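Local coordinates for HD domain protein (Enterococcus faecalis, PDB 4LRL) that probably hydrolyses deoxyribonucleoside triphosphates as a metal-dependent HD-domain enzyme whose activity is tuned by nucleotides bound at allosteric sites, at residues C[261-265]-C[266-270]; C[136-139]-C[140-144]; C[203-206]-C[207-210]; C[40-43]-C[44-47]. One frame throughout, in Å; residues are numbered along the deposited sequence. Where two conformers were deposited one is given.

Interaction 1: residues C[261-265]-C[266-270]; sequences QMYVQ and VYFHP. With TTP (thymidine-5'-triphosphate), chain S.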
# COMPACT_ATOMS: atom_id res chain seq x y z
N GLN C 261 0.31 18.46 4.39
CA GLN C 261 0.26 17.46 5.48
C GLN C 261 1.63 16.97 5.96
O GLN C 261 1.81 16.76 7.17
CB GLN C 261 -0.75 16.32 5.25
CG GLN C 261 -0.57 15.50 3.99
CD GLN C 261 -1.85 14.77 3.57
OE1 GLN C 261 -2.86 14.76 4.29
NE2 GLN C 261 -1.81 14.16 2.38
N MET C 262 2.61 16.85 5.04
CA MET C 262 4.00 16.55 5.43
C MET C 262 4.59 17.66 6.34
O MET C 262 5.16 17.34 7.39
CB MET C 262 4.90 16.32 4.21
CG MET C 262 4.73 14.97 3.48
SD MET C 262 5.00 13.47 4.49
CE MET C 262 6.68 13.81 5.02
N TYR C 263 4.44 18.93 5.94
CA TYR C 263 4.86 20.08 6.76
C TYR C 263 4.33 19.98 8.18
O TYR C 263 5.12 19.91 9.13
CB TYR C 263 4.37 21.40 6.17
CG TYR C 263 5.12 21.92 4.95
CD1 TYR C 263 5.74 21.04 4.06
CD2 TYR C 263 5.17 23.29 4.67
CE1 TYR C 263 6.41 21.51 2.94
CE2 TYR C 263 5.84 23.77 3.55
CZ TYR C 263 6.46 22.86 2.69
OH TYR C 263 7.12 23.30 1.56
N VAL C 264 2.99 19.96 8.32
CA VAL C 264 2.32 20.01 9.62
C VAL C 264 2.54 18.77 10.49
O VAL C 264 2.63 18.89 11.71
CB VAL C 264 0.79 20.34 9.53
CG1 VAL C 264 0.58 21.73 8.97
CG2 VAL C 264 0.02 19.30 8.72
N GLN C 265 2.63 17.59 9.87
CA GLN C 265 2.71 16.33 10.59
C GLN C 265 4.14 15.89 10.84
O GLN C 265 4.42 15.24 11.85
CB GLN C 265 1.97 15.23 9.84
CG GLN C 265 0.45 15.33 9.96
CD GLN C 265 -0.30 14.61 8.84
OE1 GLN C 265 0.22 13.68 8.21
NE2 GLN C 265 -1.54 15.05 8.58
N VAL C 266 5.04 16.23 9.93
CA VAL C 266 6.41 15.73 10.01
C VAL C 266 7.44 16.85 10.24
O VAL C 266 8.01 16.94 11.33
CB VAL C 266 6.78 14.86 8.78
CG1 VAL C 266 8.26 14.43 8.82
CG2 VAL C 266 5.86 13.66 8.70
N TYR C 267 7.65 17.70 9.24
CA TYR C 267 8.72 18.69 9.30
C TYR C 267 8.60 19.64 10.49
O TYR C 267 9.61 20.05 11.04
CB TYR C 267 8.84 19.48 7.97
CG TYR C 267 8.97 18.60 6.72
CD1 TYR C 267 8.36 18.98 5.52
CD2 TYR C 267 9.68 17.40 6.74
CE1 TYR C 267 8.47 18.19 4.38
CE2 TYR C 267 9.78 16.61 5.60
CZ TYR C 267 9.17 17.01 4.43
OH TYR C 267 9.27 16.23 3.30
N PHE C 268 7.37 19.97 10.88
CA PHE C 268 7.14 20.94 11.95
C PHE C 268 6.98 20.30 13.32
O PHE C 268 6.67 20.99 14.29
CB PHE C 268 5.92 21.82 11.66
CG PHE C 268 6.04 22.70 10.44
CD1 PHE C 268 7.26 22.86 9.78
CD2 PHE C 268 4.94 23.41 9.97
CE1 PHE C 268 7.38 23.69 8.66
CE2 PHE C 268 5.04 24.25 8.86
CZ PHE C 268 6.26 24.38 8.20
N HIS C 269 7.19 18.98 13.42
CA HIS C 269 6.95 18.25 14.66
C HIS C 269 7.76 18.80 15.83
O HIS C 269 8.98 18.92 15.73
CB HIS C 269 7.22 16.75 14.52
CG HIS C 269 6.51 15.93 15.54
ND1 HIS C 269 6.90 15.88 16.86
CD2 HIS C 269 5.40 15.15 15.46
CE1 HIS C 269 6.08 15.11 17.54
NE2 HIS C 269 5.16 14.65 16.71
N PRO C 270 7.07 19.12 16.94
CA PRO C 270 7.71 19.71 18.13
C PRO C 270 8.83 18.86 18.75
O PRO C 270 9.82 19.40 19.21
CB PRO C 270 6.55 19.87 19.12
CG PRO C 270 5.30 19.88 18.26
CD PRO C 270 5.60 19.04 17.07
PA TTP S . 3.05 11.82 18.98
O1A TTP S . 3.64 11.24 20.23
O2A TTP S . 3.56 13.13 18.46
O3A TTP S . 1.44 11.96 19.10
PB TTP S . 0.37 10.90 19.74
O1B TTP S . 0.67 9.51 19.21
O2B TTP S . -1.01 11.44 19.46
O3B TTP S . 0.63 10.88 21.35
PG TTP S . 1.36 11.99 22.30
O1G TTP S . 0.74 11.73 23.66
O2G TTP S . 1.00 13.34 21.69
O3G TTP S . 2.84 11.68 22.29
O5' TTP S . 3.24 10.74 17.81
C5' TTP S . 3.71 9.41 18.05
C4' TTP S . 4.12 8.78 16.72
O4' TTP S . 3.10 9.05 15.74
C3' TTP S . 5.42 9.36 16.20
O3' TTP S . 6.30 8.35 15.73
C2' TTP S . 5.03 10.20 15.01
C1' TTP S . 3.67 9.67 14.59
N1 TTP S . 2.84 10.76 14.08
C2 TTP S . 2.21 10.66 12.80
O2 TTP S . 2.36 9.63 12.09
N3 TTP S . 1.45 11.68 12.35
C4 TTP S . 1.28 12.79 13.09
O4 TTP S . 0.57 13.72 12.64
C5 TTP S . 1.89 12.91 14.36
C5M TTP S . 1.72 14.14 15.22
C6 TTP S . 2.68 11.87 14.83

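Interaction 2: residues C[136-139]-C[140-144]; sequences VGHG and PYSHT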
# COMPACT_ATOMS: atom_id res chain seq x y z
N VAL C 136 24.45 18.77 -3.16
CA VAL C 136 25.80 18.31 -2.86
C VAL C 136 26.52 19.17 -1.80
O VAL C 136 27.40 18.68 -1.11
CB VAL C 136 26.64 18.12 -4.17
CG1 VAL C 136 27.25 19.43 -4.63
CG2 VAL C 136 27.70 17.06 -3.99
N GLY C 137 26.12 20.43 -1.65
CA GLY C 137 26.75 21.33 -0.69
C GLY C 137 26.21 21.26 0.73
O GLY C 137 26.68 21.98 1.61
N HIS C 138 25.20 20.41 0.96
CA HIS C 138 24.67 20.20 2.31
C HIS C 138 25.69 19.45 3.17
O HIS C 138 26.27 18.46 2.72
CB HIS C 138 23.40 19.36 2.26
CG HIS C 138 22.17 20.13 1.90
ND1 HIS C 138 21.59 21.06 2.74
CD2 HIS C 138 21.36 20.05 0.82
CE1 HIS C 138 20.50 21.54 2.18
NE2 HIS C 138 20.33 20.94 1.01
N GLY C 139 25.90 19.94 4.39
CA GLY C 139 26.71 19.23 5.38
C GLY C 139 25.80 18.59 6.42
O GLY C 139 24.58 18.59 6.24
N PRO C 140 26.37 18.05 7.51
CA PRO C 140 25.57 17.40 8.55
C PRO C 140 24.60 18.38 9.20
O PRO C 140 24.96 19.55 9.40
CB PRO C 140 26.62 16.95 9.57
CG PRO C 140 27.80 17.88 9.36
CD PRO C 140 27.81 18.10 7.87
N TYR C 141 23.38 17.91 9.50
CA TYR C 141 22.35 18.72 10.15
C TYR C 141 22.38 20.14 9.61
O TYR C 141 22.64 21.11 10.33
CB TYR C 141 22.53 18.71 11.68
CG TYR C 141 22.55 17.31 12.24
CD1 TYR C 141 23.76 16.69 12.53
CD2 TYR C 141 21.37 16.60 12.46
CE1 TYR C 141 23.79 15.41 13.04
CE2 TYR C 141 21.40 15.30 12.96
CZ TYR C 141 22.62 14.72 13.25
OH TYR C 141 22.68 13.45 13.75
N SER C 142 22.11 20.22 8.31
CA SER C 142 22.39 21.41 7.51
C SER C 142 21.85 22.69 8.12
O SER C 142 22.58 23.67 8.27
CB SER C 142 21.90 21.19 6.08
OG SER C 142 21.68 22.44 5.44
N HIS C 143 20.57 22.68 8.52
CA HIS C 143 19.92 23.88 9.05
C HIS C 143 20.56 24.39 10.37
O HIS C 143 20.77 25.60 10.54
CB HIS C 143 18.41 23.65 9.23
CG HIS C 143 17.66 24.90 9.58
ND1 HIS C 143 17.18 25.15 10.85
CD2 HIS C 143 17.33 25.98 8.83
CE1 HIS C 143 16.58 26.32 10.87
NE2 HIS C 143 16.66 26.85 9.66
N THR C 144 20.85 23.47 11.28
CA THR C 144 21.48 23.79 12.56
C THR C 144 22.91 24.29 12.34
O THR C 144 23.34 25.27 12.94
CB THR C 144 21.52 22.56 13.49
OG1 THR C 144 20.22 21.99 13.57
CG2 THR C 144 21.98 22.94 14.88
O HOH W 1 22.18 17.84 6.63

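Interaction 3: residues C[203-206]-C[207-210]; sequences QIDA and DRMD. With NI (nickel (II) ion), chain N.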
# COMPACT_ATOMS: atom_id res chain seq x y z
N GLN C 203 7.75 25.71 -7.60
CA GLN C 203 6.79 25.36 -6.55
C GLN C 203 6.36 23.89 -6.66
O GLN C 203 5.74 23.34 -5.75
CB GLN C 203 5.60 26.31 -6.54
CG GLN C 203 5.91 27.69 -5.91
CD GLN C 203 6.29 27.56 -4.44
OE1 GLN C 203 5.66 26.82 -3.70
NE2 GLN C 203 7.32 28.29 -4.03
N ILE C 204 6.74 23.26 -7.77
CA ILE C 204 6.38 21.87 -8.04
C ILE C 204 7.45 21.24 -8.93
O ILE C 204 7.30 21.14 -10.14
CB ILE C 204 4.95 21.78 -8.68
CG1 ILE C 204 4.54 20.33 -8.97
CG2 ILE C 204 4.84 22.69 -9.91
CD1 ILE C 204 3.04 20.16 -9.22
N ASP C 205 8.55 20.85 -8.31
CA ASP C 205 9.74 20.43 -9.05
C ASP C 205 10.18 19.02 -8.61
O ASP C 205 9.62 18.45 -7.66
CB ASP C 205 10.86 21.43 -8.81
CG ASP C 205 11.17 21.62 -7.33
OD1 ASP C 205 11.12 22.76 -6.86
OD2 ASP C 205 11.43 20.61 -6.63
N ALA C 206 11.20 18.49 -9.29
CA ALA C 206 11.69 17.14 -9.05
C ALA C 206 12.23 16.96 -7.63
O ALA C 206 12.20 15.86 -7.07
CB ALA C 206 12.75 16.79 -10.07
N ASP C 207 12.70 18.07 -7.05
CA ASP C 207 13.28 18.09 -5.71
C ASP C 207 12.17 17.90 -4.66
O ASP C 207 12.21 16.96 -3.86
CB ASP C 207 14.03 19.43 -5.52
CG ASP C 207 14.75 19.55 -4.17
OD1 ASP C 207 15.25 20.65 -3.87
OD2 ASP C 207 14.85 18.57 -3.42
N ARG C 208 11.19 18.79 -4.68
CA ARG C 208 10.03 18.67 -3.81
C ARG C 208 9.30 17.34 -3.99
O ARG C 208 8.94 16.68 -3.00
CB ARG C 208 9.06 19.84 -4.04
CG ARG C 208 9.69 21.22 -3.84
CD ARG C 208 8.70 22.25 -4.25
NE ARG C 208 9.16 23.64 -4.22
CZ ARG C 208 9.17 24.41 -3.14
NH1 ARG C 208 9.56 25.67 -3.23
NH2 ARG C 208 8.78 23.92 -1.96
N MET C 209 9.12 16.92 -5.24
CA MET C 209 8.39 15.68 -5.52
C MET C 209 9.08 14.46 -4.90
O MET C 209 8.43 13.62 -4.30
CB MET C 209 8.12 15.50 -7.02
CG MET C 209 7.12 16.52 -7.58
SD MET C 209 6.41 16.06 -9.17
CE MET C 209 7.61 16.73 -10.32
N ASP C 210 10.40 14.39 -5.02
CA ASP C 210 11.11 13.27 -4.43
C ASP C 210 11.07 13.30 -2.90
O ASP C 210 10.75 12.29 -2.30
CB ASP C 210 12.55 13.16 -4.92
CG ASP C 210 13.21 11.89 -4.43
OD1 ASP C 210 13.97 11.97 -3.44
OD2 ASP C 210 12.95 10.80 -5.00
NI NI N . 16.71 18.18 -2.48
O HOH W 2 16.64 20.15 -1.62
O HOH W 3 16.15 18.05 -0.13

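Interaction 4: residues C[40-43]-C[44-47]; sequences FRDP and VHNY. With DGT (2'-deoxyguanosine-5'-triphosphate), chain O.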
# COMPACT_ATOMS: atom_id res chain seq x y z
N PHE C 40 19.54 1.06 -10.38
CA PHE C 40 19.75 1.10 -8.95
C PHE C 40 18.41 0.85 -8.28
O PHE C 40 17.44 1.57 -8.50
CB PHE C 40 20.27 2.48 -8.52
CG PHE C 40 21.63 2.84 -9.09
CD1 PHE C 40 21.86 2.85 -10.47
CD2 PHE C 40 22.66 3.21 -8.24
CE1 PHE C 40 23.10 3.20 -10.98
CE2 PHE C 40 23.90 3.57 -8.76
CZ PHE C 40 24.12 3.56 -10.12
N ARG C 41 18.35 -0.18 -7.44
CA ARG C 41 17.13 -0.44 -6.70
C ARG C 41 16.85 0.74 -5.77
O ARG C 41 17.73 1.21 -5.05
CB ARG C 41 17.26 -1.75 -5.93
CG ARG C 41 15.96 -2.51 -5.79
CD ARG C 41 15.38 -2.89 -7.15
NE ARG C 41 14.00 -3.36 -7.01
CZ ARG C 41 13.62 -4.63 -7.13
NH1 ARG C 41 14.49 -5.57 -7.45
NH2 ARG C 41 12.34 -4.94 -6.97
N ASP C 42 15.61 1.22 -5.81
CA ASP C 42 15.17 2.31 -4.97
C ASP C 42 13.77 2.01 -4.46
O ASP C 42 12.87 1.73 -5.23
CB ASP C 42 15.16 3.63 -5.76
CG ASP C 42 14.77 4.82 -4.90
OD1 ASP C 42 15.48 5.11 -3.93
OD2 ASP C 42 13.75 5.47 -5.20
N PRO C 43 13.58 2.06 -3.13
CA PRO C 43 12.27 1.68 -2.60
C PRO C 43 11.13 2.62 -3.03
O PRO C 43 9.96 2.21 -3.04
CB PRO C 43 12.48 1.72 -1.08
CG PRO C 43 13.67 2.58 -0.87
CD PRO C 43 14.54 2.41 -2.07
N VAL C 44 11.48 3.84 -3.42
CA VAL C 44 10.49 4.86 -3.78
C VAL C 44 10.10 4.83 -5.27
O VAL C 44 8.91 4.74 -5.61
CB VAL C 44 10.96 6.27 -3.35
CG1 VAL C 44 10.04 7.37 -3.88
CG2 VAL C 44 11.08 6.34 -1.83
N HIS C 45 11.10 4.89 -6.14
CA HIS C 45 10.87 4.92 -7.59
C HIS C 45 11.11 3.57 -8.25
O HIS C 45 11.18 3.47 -9.48
CB HIS C 45 11.73 6.01 -8.25
CG HIS C 45 11.51 7.37 -7.66
ND1 HIS C 45 10.28 7.98 -7.65
CD2 HIS C 45 12.36 8.22 -7.03
CE1 HIS C 45 10.37 9.16 -7.05
NE2 HIS C 45 11.62 9.32 -6.66
N ASN C 46 11.21 2.53 -7.40
CA ASN C 46 11.51 1.16 -7.80
C ASN C 46 12.91 1.02 -8.39
O ASN C 46 13.71 0.24 -7.87
CB ASN C 46 10.41 0.56 -8.67
CG ASN C 46 9.03 0.68 -8.02
OD1 ASN C 46 8.80 0.15 -6.93
ND2 ASN C 46 8.12 1.38 -8.68
N TYR C 47 13.22 1.80 -9.42
CA TYR C 47 14.55 1.80 -10.05
C TYR C 47 15.03 3.21 -10.39
O TYR C 47 14.23 4.06 -10.83
CB TYR C 47 14.54 0.98 -11.33
CG TYR C 47 14.32 -0.50 -11.11
CD1 TYR C 47 13.03 -1.04 -11.08
CD2 TYR C 47 15.40 -1.36 -10.94
CE1 TYR C 47 12.82 -2.39 -10.89
CE2 TYR C 47 15.20 -2.73 -10.75
CZ TYR C 47 13.91 -3.23 -10.72
OH TYR C 47 13.71 -4.57 -10.53
PG DGT O . 30.52 -2.40 -13.00
O1G DGT O . 32.01 -2.26 -13.25
O2G DGT O . 29.78 -1.08 -12.90
O3G DGT O . 29.86 -3.44 -13.88
O3B DGT O . 30.45 -2.98 -11.50
PB DGT O . 29.16 -3.78 -10.96
O1B DGT O . 27.96 -3.42 -11.81
O2B DGT O . 29.55 -5.24 -10.80
O3A DGT O . 28.99 -3.19 -9.47
PA DGT O . 28.70 -1.65 -9.12
O1A DGT O . 28.49 -0.83 -10.36
O2A DGT O . 29.72 -1.19 -8.12
O5' DGT O . 27.28 -1.76 -8.36
C5' DGT O . 26.25 -2.62 -8.87
C4' DGT O . 24.98 -2.46 -8.05
O4' DGT O . 25.17 -1.51 -7.01
C3' DGT O . 23.84 -1.93 -8.92
O3' DGT O . 22.68 -2.76 -8.72
C2' DGT O . 23.57 -0.52 -8.44
C1' DGT O . 24.09 -0.57 -7.01
N9 DGT O . 24.56 0.73 -6.46
C8 DGT O . 24.01 1.35 -5.40
N7 DGT O . 24.65 2.51 -5.11
C5 DGT O . 25.64 2.64 -6.00
C6 DGT O . 26.70 3.63 -6.27
O6 DGT O . 26.80 4.64 -5.54
N1 DGT O . 27.53 3.40 -7.30
C2 DGT O . 27.43 2.31 -8.09
N2 DGT O . 28.30 2.15 -9.10
N3 DGT O . 26.48 1.35 -7.90
C4 DGT O . 25.58 1.47 -6.89

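Interaction 1: residues C[261-265]-C[266-270]
Met-262 O accepts from Val-266 N at 2.8 Å and from Tyr-267 N at 3.1 Å, and the two donors come from opposite faces of the carbonyl plane. One bond spans four residues and the other five, which marks a wider pi-type turn near the end of helix 249-267. Phe-268 N then reaches back to Tyr-263 O at 2.9 Å, again across five residues.

The same turn gathers an aromatic cluster. The Tyr-263 ring touches both the Tyr-267 and the Phe-268 ring, its plane inclined at 53° and 56° to theirs; its CD1 meets Tyr-267 CD1 at 3.6 Å. Tyr-263 CB sits over the face of the Phe-268 ring in a CH-pi contact. Alongside, the doubly bent Met-262 chain brings CE to Val-266 CG2 at 3.8 Å. The phenol ends are held from outside, Tyr-263 OH by Asp-397 O and Tyr-267 OH by Asp-215.

Where the helix stops, His-269 CG anti to the backbone N (chi1 -158°) turns the ring toward the thymidine triphosphate, where NE2 donates to O2A at 2.8 Å. Gln-265 CG approaches base atom O4 at 3.1 Å. His-269 ND1 accepts from Val-271 N as the N-cap of helix 270-291, which leaves NE2 as the protonated nitrogen that serves the alpha-phosphate.

Interaction 2: residues C[136-139]-C[140-144]
Gly-139 and Pro-140 run as an extended, bent link from the loop that follows helix 124-133 into the start of helix 142-149. Tyr-141 then takes up left-handed backbone angles (phi 39°, psi 62°) at the N-cap position, and this turns the chain into the helix. Gly-139 O faces back towards the first helical N-H, yet the two do not bond directly. A water appears to bridge the two: it accepts from Ser-142 N at 2.9 Å and donates to Gly-139 O, although the 2.5 Å modelled for that second bond is doubtfully short.

One side-chain bond spans the same corner. His-138 ND1 and Ser-142 OG are 3.0 Å apart in a hydrogen bond, with the hydroxyl at the ring edge and in the imidazole plane. Ser-142 directs CB back towards the loop, and its OG is anti to the backbone N (chi1 157°), which carries the oxygen to the ring. The bond helps fix the rotation of the imidazole, whose other nitrogen, NE2, makes a weak bond to the metal ligand Asp-135. His-138 is thus a second-shell neighbour of the metal site. Ser-142 OG also has a weak bond to Glu-146 one turn further on.

Around this corner, His-153 of helix 153-162 stacks on the His-138 ring. Pro-140 and Tyr-141 lean on Asp-322 and Leu-325 of helix 322-332, while Thr-144 packs against helix 270-291, so the turn is wedged among three helices.

Interaction 3: residues C[203-206]-C[207-210]
Asp-207 gives its backbone N to Asp-205 OD2 in a weak, bent bond of 2.9 Å, while its own carboxylate swings away to the metal. CG anti to the backbone N (chi1 -177°) sends OD2 to the nickel ion at 2.1 Å; the second oxygen, OD1, accepts a hydrogen bond at 2.7 Å from a water that is itself a nickel ligand. His-90, His-134 and Asp-135 complete the protein's share of the site, in the pattern expected of an HD domain.

Arg-208 comes next. Its N makes the stronger cap bond, nearly straight at 168°, to Asp-205 OD2 at 2.7 Å. The arginine chain runs extended from CG to NE and passes the same aspartate, where NE forms a long salt bridge of 3.4 Å with Asp-205 OD1. One guanidinium face is met near its rim by the Gln-203 amide, whose OE1 is hydrogen-bonded to Arg-259; Ser-202 O and Asp-397 also hold the guanidinium.

Met-209 N bonds Asp-205 O at 2.9 Å, the first regular backbone bond across the two segments. Asp-210 N follows to Ala-206 O at 3.1 Å, with its carboxylate turned to His-45 and to His-90, a nickel ligand.

Asp-205 is therefore the N-cap of helix 206-219, and the cap stands two residues before a metal ligand. Ala-206 and Asp-210 pack on helix 87-108, Ile-204 and Arg-208 on helix 249-267.

Interaction 4: residues C[40-43]-C[44-47]
Backbone bonding between Asp-42 and Asn-46 closes the tight end of the hairpin of strands 33-42 and 46-52. Asp-42 N donates to Asn-46 O at 3.0 Å, in an antiparallel hydrogen-bonded pair. Beside it, Arg-41 and Tyr-47 form a non-hydrogen-bonded pair, and Tyr-47 CA makes a CA-H...O contact of 3.3 Å with Phe-40 O.

Inside the turn the Asp-42 carboxylate bonds the backbone. OD2 accepts from His-45 N at 2.9 Å, on its anti side and somewhat out of the carboxylate plane, and weakly from Val-44 N at 3.3 Å: an Asx-type arrangement in which the i+3 bond is the sound one. OD1 forms a salt bridge with Arg-214 of the same chain and a hydrogen bond with His-81 of the third subunit.

Flat groups also pack. Arg-41 bends at chi2 so that its guanidinium lies against the end of the Tyr-47 ring, the planes 21° apart. Tyr-47 OH sits 3.3 Å above the centre of the guanidinium, without a hydrogen bond, while Arg-41 CD meets Tyr-47 CE2 at 3.6 Å.

In the ligand contact, Phe-40 CE2 approaches C4 of the deoxyguanosine triphosphate base at 3.3 Å, and the sugar C2' lies over the rim of one ring face. The nucleotide is hydrogen-bonded by Lys-38, Asn-60, Gln-65 and Arg-68, and by Arg-350 and Lys-354 of the third subunit.

One hairpin thus lends an aromatic ring to this nucleotide and carries Arg-41, whose counterpart in the third subunit binds the thymidine triphosphate, consistent with allosteric sites built across subunits.

Along the chain the contacts come in the order interaction 4, interaction 2, interaction 3, interaction 1. Interactions 2 and 3 both fall in the HD domain range, centres about 19 Å apart, and flank the nickel site from the second shell and the first. Interaction 3 links outward on two sides: Asp-210 OD2 probably bonds His-45 NE2 of interaction 4 (2.6 Å), and Arg-208 NH2 packs against Tyr-263 OH of interaction 1 (3.9 Å). Helix 206-219, which carries a metal ligand, therefore touches two nucleotide-bearing elements, hairpin 33-52 and the end of helix 249-267, whose contacts lie about 25 Å apart between centres.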